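Local coordinates for transcriptional regulator Tm0710 (Thermotoga maritima, PDB 2A61), which probably binds DNA as a dimeric MarR-family transcriptional regulator through its winged helix-turn-helix domain, at residues 29-42 / 66-78. Sequence-based numbering, arbitrary orientation.
Sequences FGITPAQFDILQKI and GLVKRLEADGYLT
Q35, I38 and L39 of helix 33-42 pack against L67, L71 and L77 in a buried contact inside the winged helix-turn-helix domain of this MarR-family protein, where this helix and the residues leading into it meet helix 66-73 and the start of the strand that follows. Helix 66-73 ends what is, by its place in that fold, probably the DNA-recognition helix, and strand 77-78 begins the wing. The two axes come within 9.9 Å at a crossing angle of -71°. I38 and L39 each touch both the helix and the strand. I38 divides its branches: CD1 lies against L67 CB and V68 CG2, whereas CG2 reaches L77 CD1 (3.9 Å). L39 adds CD1 to L71 CD2 and CD2 to L77 CD2, and I42 CD1 also meets L77 CD2 (3.7 Å).

The polar centre is Q35. Its CG is anti to the carbonyl carbon and the chain runs on extended, which carries the amide across to helix 66-73. There NE2 gives a long, weak but straight hydrogen bond to L67 O (3.4 Å, 179°) and a second bond to a water held by D74 OD2. OE1 turns back to accept from T32 N at 3.0 Å, on a lone pair, so bonds at both ends fix the amide's rotation. Q35 N donates to T32 OG1, completing a capping box. T32 OG1 is also bonded to G58 O of the second subunit. Q35 NE2 lies 3.4 Å above one face of the R70 guanidinium, toward its rim, with the two planes 32° apart.

Y76, after the Schellman turn at G75, packs against F29 and I31, which precede helix 33-42. I31 CD1 sits over its ring centre, 3.9 Å from the centroid in a CH-pi contact, and a water bonded to Y76 OH donates to F29 O.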
ATOM      1  N   PHE A  29     -18.791   3.200  -3.164  1.00 24.00           N
ATOM      2  CA  PHE A  29     -19.213   3.244  -1.759  1.00 23.27           C
ATOM      3  C   PHE A  29     -19.050   4.598  -1.116  1.00 22.72           C
ATOM      4  O   PHE A  29     -19.531   4.817  -0.027  1.00 24.20           O
ATOM      5  CB  PHE A  29     -18.418   2.198  -0.968  1.00 23.72           C
ATOM      6  CG  PHE A  29     -18.720   0.801  -1.389  1.00 24.67           C
ATOM      7  CD1 PHE A  29     -17.914   0.154  -2.303  1.00 25.39           C
ATOM      8  CD2 PHE A  29     -19.870   0.146  -0.900  1.00 29.78           C
ATOM      9  CE1 PHE A  29     -18.216  -1.143  -2.748  1.00 29.75           C
ATOM     10  CE2 PHE A  29     -20.196  -1.177  -1.310  1.00 32.39           C
ATOM     11  CZ  PHE A  29     -19.372  -1.822  -2.240  1.00 30.66           C
ATOM     12  N   GLY A  30     -18.327   5.497  -1.769  1.00 22.19           N
ATOM     13  CA  GLY A  30     -17.892   6.738  -1.131  1.00 21.32           C
ATOM     14  C   GLY A  30     -16.869   6.581  -0.026  1.00 21.32           C
ATOM     15  O   GLY A  30     -16.782   7.479   0.861  1.00 21.68           O
ATOM     16  N   ILE A  31     -16.108   5.465  -0.050  1.00 18.68           N
ATOM     17  CA  ILE A  31     -15.076   5.198   1.011  1.00 17.96           C
ATOM     18  C   ILE A  31     -13.719   5.780   0.637  1.00 16.79           C
ATOM     19  O   ILE A  31     -13.241   5.597  -0.478  1.00 16.00           O
ATOM     20  CB  ILE A  31     -15.029   3.671   1.369  1.00 18.11           C
ATOM     21  CG1 ILE A  31     -16.412   3.294   1.958  1.00 19.05           C
ATOM     22  CG2 ILE A  31     -13.840   3.295   2.318  1.00 17.43           C
ATOM     23  CD1 ILE A  31     -16.680   1.808   2.011  1.00 14.67           C
ATOM     24  N   THR A  32     -13.119   6.547   1.538  1.00 16.38           N
ATOM     25  CA  THR A  32     -11.859   7.205   1.189  1.00 17.39           C
ATOM     26  C   THR A  32     -10.691   6.210   1.399  1.00 17.37           C
ATOM     27  O   THR A  32     -10.849   5.193   2.106  1.00 15.84           O
ATOM     28  CB  THR A  32     -11.600   8.474   2.044  1.00 16.91           C
ATOM     29  OG1 THR A  32     -11.204   8.070   3.368  1.00 16.81           O
ATOM     30  CG2 THR A  32     -12.873   9.431   2.125  1.00 17.66           C
ATOM     31  N   PRO A  33      -9.516   6.482   0.779  1.00 16.66           N
ATOM     32  CA  PRO A  33      -8.307   5.620   1.015  1.00 16.53           C
ATOM     33  C   PRO A  33      -7.959   5.319   2.501  1.00 17.90           C
ATOM     34  O   PRO A  33      -7.658   4.157   2.850  1.00 18.81           O
ATOM     35  CB  PRO A  33      -7.184   6.405   0.326  1.00 16.56           C
ATOM     36  CG  PRO A  33      -7.930   7.155  -0.807  1.00 14.71           C
ATOM     37  CD  PRO A  33      -9.301   7.517  -0.276  1.00 16.05           C
ATOM     38  N   ALA A  34      -7.991   6.344   3.358  1.00 17.02           N
ATOM     39  CA  ALA A  34      -7.698   6.165   4.761  1.00 17.08           C
ATOM     40  C   ALA A  34      -8.787   5.352   5.444  1.00 17.70           C
ATOM     41  O   ALA A  34      -8.487   4.493   6.284  1.00 16.32           O
ATOM     42  CB  ALA A  34      -7.522   7.503   5.451  1.00 16.69           C
ATOM     43  N   GLN A  35     -10.047   5.595   5.076  1.00 16.85           N
ATOM     44  CA  GLN A  35     -11.134   4.768   5.588  1.00 16.26           C
ATOM     45  C   GLN A  35     -10.985   3.305   5.177  1.00 15.44           C
ATOM     46  O   GLN A  35     -11.255   2.412   5.974  1.00 14.00           O
ATOM     47  CB  GLN A  35     -12.474   5.272   5.117  1.00 17.04           C
ATOM     48  CG  GLN A  35     -13.005   6.564   5.807  1.00 15.03           C
ATOM     49  CD  GLN A  35     -14.428   6.870   5.317  1.00 18.03           C
ATOM     50  OE1 GLN A  35     -14.654   6.950   4.112  1.00 17.14           O
ATOM     51  NE2 GLN A  35     -15.397   7.020   6.256  1.00 20.07           N
ATOM     52  N   PHE A  36     -10.633   3.061   3.921  1.00 14.32           N
ATOM     53  CA  PHE A  36     -10.427   1.693   3.462  1.00 14.95           C
ATOM     54  C   PHE A  36      -9.254   0.989   4.170  1.00 15.10           C
ATOM     55  O   PHE A  36      -9.332  -0.196   4.484  1.00 14.02           O
ATOM     56  CB  PHE A  36     -10.179   1.672   1.937  1.00 14.67           C
ATOM     57  CG  PHE A  36      -9.956   0.303   1.388  1.00 15.80           C
ATOM     58  CD1 PHE A  36     -10.982  -0.636   1.397  1.00 19.47           C
ATOM     59  CD2 PHE A  36      -8.729  -0.053   0.847  1.00 16.82           C
ATOM     60  CE1 PHE A  36     -10.762  -1.925   0.886  1.00 19.03           C
ATOM     61  CE2 PHE A  36      -8.522  -1.335   0.344  1.00 14.46           C
ATOM     62  CZ  PHE A  36      -9.545  -2.250   0.373  1.00 15.38           C
ATOM     63  N   ASP A  37      -8.178   1.731   4.407  1.00 15.60           N
ATOM     64  CA  ASP A  37      -7.026   1.207   5.152  1.00 17.28           C
ATOM     65  C   ASP A  37      -7.419   0.731   6.577  1.00 17.12           C
ATOM     66  O   ASP A  37      -6.905  -0.292   7.051  1.00 16.26           O
ATOM     67  CB  ASP A  37      -5.932   2.257   5.256  1.00 16.51           C
ATOM     68  CG  ASP A  37      -5.169   2.480   3.948  1.00 23.01           C
ATOM     69  OD1 ASP A  37      -5.045   1.558   3.090  1.00 22.82           O
ATOM     70  OD2 ASP A  37      -4.705   3.635   3.788  1.00 26.01           O
ATOM     71  N   ILE A  38      -8.296   1.483   7.252  1.00 15.89           N
ATOM     72  CA  ILE A  38      -8.884   1.022   8.525  1.00 15.64           C
ATOM     73  C   ILE A  38      -9.698  -0.257   8.328  1.00 15.96           C
ATOM     74  O   ILE A  38      -9.546  -1.221   9.091  1.00 14.36           O
ATOM     75  CB  ILE A  38      -9.804   2.082   9.159  1.00 15.86           C
ATOM     76  CG1 ILE A  38      -8.974   3.310   9.587  1.00 14.91           C
ATOM     77  CG2 ILE A  38     -10.646   1.476  10.263  1.00 16.45           C
ATOM     78  CD1 ILE A  38      -9.835   4.487   9.929  1.00 11.62           C
ATOM     79  N   LEU A  39     -10.555  -0.271   7.315  1.00 14.91           N
ATOM     80  CA  LEU A  39     -11.440  -1.433   7.105  1.00 16.90           C
ATOM     81  C   LEU A  39     -10.668  -2.672   6.738  1.00 18.10           C
ATOM     82  O   LEU A  39     -10.974  -3.758   7.250  1.00 17.64           O
ATOM     83  CB  LEU A  39     -12.465  -1.195   6.006  1.00 17.64           C
ATOM     84  CG  LEU A  39     -13.649  -0.279   6.212  1.00 21.05           C
ATOM     85  CD1 LEU A  39     -14.421  -0.150   4.873  1.00 21.39           C
ATOM     86  CD2 LEU A  39     -14.549  -0.851   7.299  1.00 23.35           C
ATOM     87  N   GLN A  40      -9.679  -2.534   5.837  1.00 18.51           N
ATOM     88  CA  GLN A  40      -8.894  -3.697   5.421  1.00 19.18           C
ATOM     89  C   GLN A  40      -7.968  -4.250   6.498  1.00 17.29           C
ATOM     90  O   GLN A  40      -7.791  -5.450   6.568  1.00 17.71           O
ATOM     91  CB  GLN A  40      -8.168  -3.490   4.072  1.00 17.76           C
ATOM     92  CG  GLN A  40      -6.984  -2.621   4.098  1.00 21.41           C
ATOM     93  CD  GLN A  40      -6.133  -2.753   2.814  1.00 22.30           C
ATOM     94  OE1 GLN A  40      -5.348  -1.867   2.492  1.00 28.47           O
ATOM     95  NE2 GLN A  40      -6.292  -3.864   2.098  1.00 17.96           N
ATOM     96  N   LYS A  41      -7.432  -3.376   7.348  1.00 16.88           N
ATOM     97  CA  LYS A  41      -6.672  -3.795   8.523  1.00 18.24           C
ATOM     98  C   LYS A  41      -7.492  -4.641   9.492  1.00 17.80           C
ATOM     99  O   LYS A  41      -7.017  -5.696   9.944  1.00 16.69           O
ATOM    100  CB  LYS A  41      -6.102  -2.584   9.238  1.00 17.95           C
ATOM    101  CG  LYS A  41      -5.275  -2.899  10.461  1.00 25.01           C
ATOM    102  CD  LYS A  41      -4.126  -3.924  10.203  1.00 28.55           C
ATOM    103  CE  LYS A  41      -3.095  -3.470   9.149  1.00 30.20           C
ATOM    104  NZ  LYS A  41      -1.996  -4.495   8.818  1.00 32.62           N
ATOM    105  N   ILE A  42      -8.719  -4.203   9.776  1.00 17.11           N
ATOM    106  CA  ILE A  42      -9.588  -4.926  10.681  1.00 17.49           C
ATOM    107  C   ILE A  42     -10.058  -6.200   9.979  1.00 16.79           C
ATOM    108  O   ILE A  42     -10.224  -7.238  10.620  1.00 17.47           O
ATOM    109  CB  ILE A  42     -10.803  -4.048  11.161  1.00 17.68           C
ATOM    110  CG1 ILE A  42     -10.303  -2.847  11.964  1.00 16.91           C
ATOM    111  CG2 ILE A  42     -11.808  -4.887  11.977  1.00 16.55           C
ATOM    112  CD1 ILE A  42     -11.401  -1.687  12.186  1.00 17.64           C
ATOM    113  N   GLY A  66     -12.844  10.941  13.307  1.00 19.40           N
ATOM    114  CA  GLY A  66     -13.684  11.366  12.161  1.00 17.76           C
ATOM    115  C   GLY A  66     -13.931  10.289  11.111  1.00 17.62           C
ATOM    116  O   GLY A  66     -15.071  10.110  10.622  1.00 17.14           O
ATOM    117  N   LEU A  67     -12.860   9.571  10.752  1.00 15.71           N
ATOM    118  CA  LEU A  67     -12.945   8.468   9.816  1.00 15.51           C
ATOM    119  C   LEU A  67     -13.847   7.320  10.288  1.00 15.36           C
ATOM    120  O   LEU A  67     -14.614   6.802   9.511  1.00 15.18           O
ATOM    121  CB  LEU A  67     -11.529   7.917   9.460  1.00 14.93           C
ATOM    122  CG  LEU A  67     -10.485   8.909   8.888  1.00 16.15           C
ATOM    123  CD1 LEU A  67      -9.078   8.321   8.944  1.00 14.69           C
ATOM    124  CD2 LEU A  67     -10.860   9.296   7.415  1.00 15.62           C
ATOM    125  N   VAL A  68     -13.654   6.882  11.539  1.00 16.50           N
ATOM    126  CA  VAL A  68     -14.381   5.747  12.142  1.00 16.30           C
ATOM    127  C   VAL A  68     -15.871   6.101  12.346  1.00 16.88           C
ATOM    128  O   VAL A  68     -16.746   5.294  12.090  1.00 16.30           O
ATOM    129  CB  VAL A  68     -13.694   5.346  13.452  1.00 16.00           C
ATOM    130  CG1 VAL A  68     -14.585   4.435  14.298  1.00 18.92           C
ATOM    131  CG2 VAL A  68     -12.294   4.660  13.127  1.00 13.95           C
ATOM    132  N   LYS A  69     -16.129   7.309  12.812  1.00 18.46           N
ATOM    133  CA  LYS A  69     -17.524   7.781  13.062  1.00 19.78           C
ATOM    134  C   LYS A  69     -18.415   7.659  11.824  1.00 18.62           C
ATOM    135  O   LYS A  69     -19.578   7.269  11.921  1.00 15.88           O
ATOM    136  CB  LYS A  69     -17.460   9.240  13.513  1.00 21.29           C
ATOM    137  CG  LYS A  69     -18.771   9.971  13.669  1.00 24.41           C
ATOM    138  CD  LYS A  69     -18.540  11.389  14.211  1.00 24.64           C
ATOM    139  CE  LYS A  69     -17.757  12.286  13.214  1.00 27.08           C
ATOM    140  NZ  LYS A  69     -17.436  13.627  13.771  1.00 30.70           N
ATOM    141  N   ARG A  70     -17.854   7.995  10.660  1.00 18.32           N
ATOM    142  CA  ARG A  70     -18.578   7.859   9.378  1.00 18.77           C
ATOM    143  C   ARG A  70     -18.751   6.391   9.004  1.00 17.68           C
ATOM    144  O   ARG A  70     -19.793   5.988   8.545  1.00 17.33           O
ATOM    145  CB  ARG A  70     -17.793   8.497   8.262  1.00 18.36           C
ATOM    146  CG  ARG A  70     -18.066   9.961   8.004  1.00 22.59           C
ATOM    147  CD  ARG A  70     -17.335  10.266   6.635  1.00 27.09           C
ATOM    148  NE  ARG A  70     -16.010  10.718   6.977  1.00 25.54           N
ATOM    149  CZ  ARG A  70     -14.983  10.821   6.157  1.00 23.10           C
ATOM    150  NH1 ARG A  70     -15.076  10.466   4.885  1.00 25.73           N
ATOM    151  NH2 ARG A  70     -13.866  11.295   6.645  1.00 22.60           N
ATOM    152  N   LEU A  71     -17.710   5.587   9.200  1.00 17.90           N
ATOM    153  CA  LEU A  71     -17.824   4.150   8.916  1.00 17.05           C
ATOM    154  C   LEU A  71     -18.858   3.458   9.803  1.00 17.38           C
ATOM    155  O   LEU A  71     -19.511   2.517   9.364  1.00 18.89           O
ATOM    156  CB  LEU A  71     -16.447   3.455   9.034  1.00 16.83           C
ATOM    157  CG  LEU A  71     -15.426   3.762   7.929  1.00 15.48           C
ATOM    158  CD1 LEU A  71     -14.034   3.189   8.281  1.00 16.15           C
ATOM    159  CD2 LEU A  71     -15.875   3.206   6.547  1.00 17.45           C
ATOM    160  N   GLU A  72     -18.916   3.848  11.074  1.00 17.35           N
ATOM    161  CA  GLU A  72     -19.919   3.330  12.034  1.00 18.85           C
ATOM    162  C   GLU A  72     -21.329   3.803  11.642  1.00 18.37           C
ATOM    163  O   GLU A  72     -22.254   2.995  11.536  1.00 17.55           O
ATOM    164  CB  GLU A  72     -19.581   3.819  13.456  1.00 17.50           C
ATOM    165  CG  GLU A  72     -18.393   3.065  14.093  1.00 20.20           C
ATOM    166  CD  GLU A  72     -18.274   3.359  15.577  1.00 22.46           C
ATOM    167  OE1 GLU A  72     -17.826   4.480  15.924  1.00 24.16           O
ATOM    168  OE2 GLU A  72     -18.684   2.479  16.398  1.00 25.84           O
ATOM    169  N   ALA A  73     -21.474   5.100  11.370  1.00 18.76           N
ATOM    170  CA  ALA A  73     -22.812   5.628  10.980  1.00 20.44           C
ATOM    171  C   ALA A  73     -23.314   4.969   9.693  1.00 20.66           C
ATOM    172  O   ALA A  73     -24.520   4.692   9.561  1.00 21.23           O
ATOM    173  CB  ALA A  73     -22.770   7.188  10.806  1.00 21.16           C
ATOM    174  N   ASP A  74     -22.405   4.731   8.737  1.00 20.67           N
ATOM    175  CA  ASP A  74     -22.789   4.100   7.455  1.00 21.12           C
ATOM    176  C   ASP A  74     -22.844   2.563   7.442  1.00 20.18           C
ATOM    177  O   ASP A  74     -23.154   1.968   6.414  1.00 20.18           O
ATOM    178  CB  ASP A  74     -21.933   4.639   6.285  1.00 22.01           C
ATOM    179  CG  ASP A  74     -22.045   6.177   6.104  1.00 25.03           C
ATOM    180  OD1 ASP A  74     -23.109   6.768   6.414  1.00 29.54           O
ATOM    181  OD2 ASP A  74     -21.060   6.794   5.658  1.00 27.93           O
ATOM    182  N   GLY A  75     -22.572   1.929   8.586  1.00 20.02           N
ATOM    183  CA  GLY A  75     -22.747   0.484   8.759  1.00 18.51           C
ATOM    184  C   GLY A  75     -21.575  -0.385   8.337  1.00 18.58           C
ATOM    185  O   GLY A  75     -21.770  -1.584   8.125  1.00 19.32           O
ATOM    186  N   TYR A  76     -20.385   0.203   8.161  1.00 17.49           N
ATOM    187  CA  TYR A  76     -19.161  -0.579   7.773  1.00 17.37           C
ATOM    188  C   TYR A  76     -18.327  -1.128   8.944  1.00 17.70           C
ATOM    189  O   TYR A  76     -17.657  -2.186   8.832  1.00 16.94           O
ATOM    190  CB  TYR A  76     -18.265   0.271   6.844  1.00 16.80           C
ATOM    191  CG  TYR A  76     -18.964   0.669   5.574  1.00 18.44           C
ATOM    192  CD1 TYR A  76     -19.225  -0.279   4.585  1.00 19.04           C
ATOM    193  CD2 TYR A  76     -19.404   1.988   5.365  1.00 20.34           C
ATOM    194  CE1 TYR A  76     -19.880   0.060   3.425  1.00 18.91           C
ATOM    195  CE2 TYR A  76     -20.082   2.336   4.178  1.00 20.84           C
ATOM    196  CZ  TYR A  76     -20.302   1.361   3.225  1.00 19.71           C
ATOM    197  OH  TYR A  76     -20.972   1.629   2.060  1.00 19.25           O
ATOM    198  N   LEU A  77     -18.410  -0.411  10.064  1.00 17.17           N
ATOM    199  CA  LEU A  77     -17.783  -0.758  11.319  1.00 18.60           C
ATOM    200  C   LEU A  77     -18.819  -0.754  12.443  1.00 19.20           C
ATOM    201  O   LEU A  77     -19.835  -0.079  12.369  1.00 18.13           O
ATOM    202  CB  LEU A  77     -16.712   0.282  11.696  1.00 18.14           C
ATOM    203  CG  LEU A  77     -15.414   0.191  10.886  1.00 18.22           C
ATOM    204  CD1 LEU A  77     -14.371   1.128  11.439  1.00 15.83           C
ATOM    205  CD2 LEU A  77     -14.879  -1.204  10.920  1.00 17.44           C
ATOM    206  N   THR A  78     -18.521  -1.485  13.492  1.00 18.64           N
ATOM    207  CA  THR A  78     -19.236  -1.349  14.762  1.00 19.30           C
ATOM    208  C   THR A  78     -18.189  -1.376  15.863  1.00 20.18           C
ATOM    209  O   THR A  78     -16.977  -1.218  15.575  1.00 20.64           O
ATOM    210  CB  THR A  78     -20.426  -2.358  14.893  1.00 18.41           C
ATOM    211  OG1 THR A  78     -21.207  -2.028  16.038  1.00 22.09           O
ATOM    212  CG2 THR A  78     -19.979  -3.833  14.968  1.00 19.53           C
TER
HETATM  213  O   HOH W   1     -21.685   4.115   1.617  1.00 35.88           O
HETATM  214  O   HOH W   2     -16.516   9.617   3.151  1.00 37.55           O
HETATM  215  O   HOH W   3     -18.253   6.357   5.168  1.00 23.57           O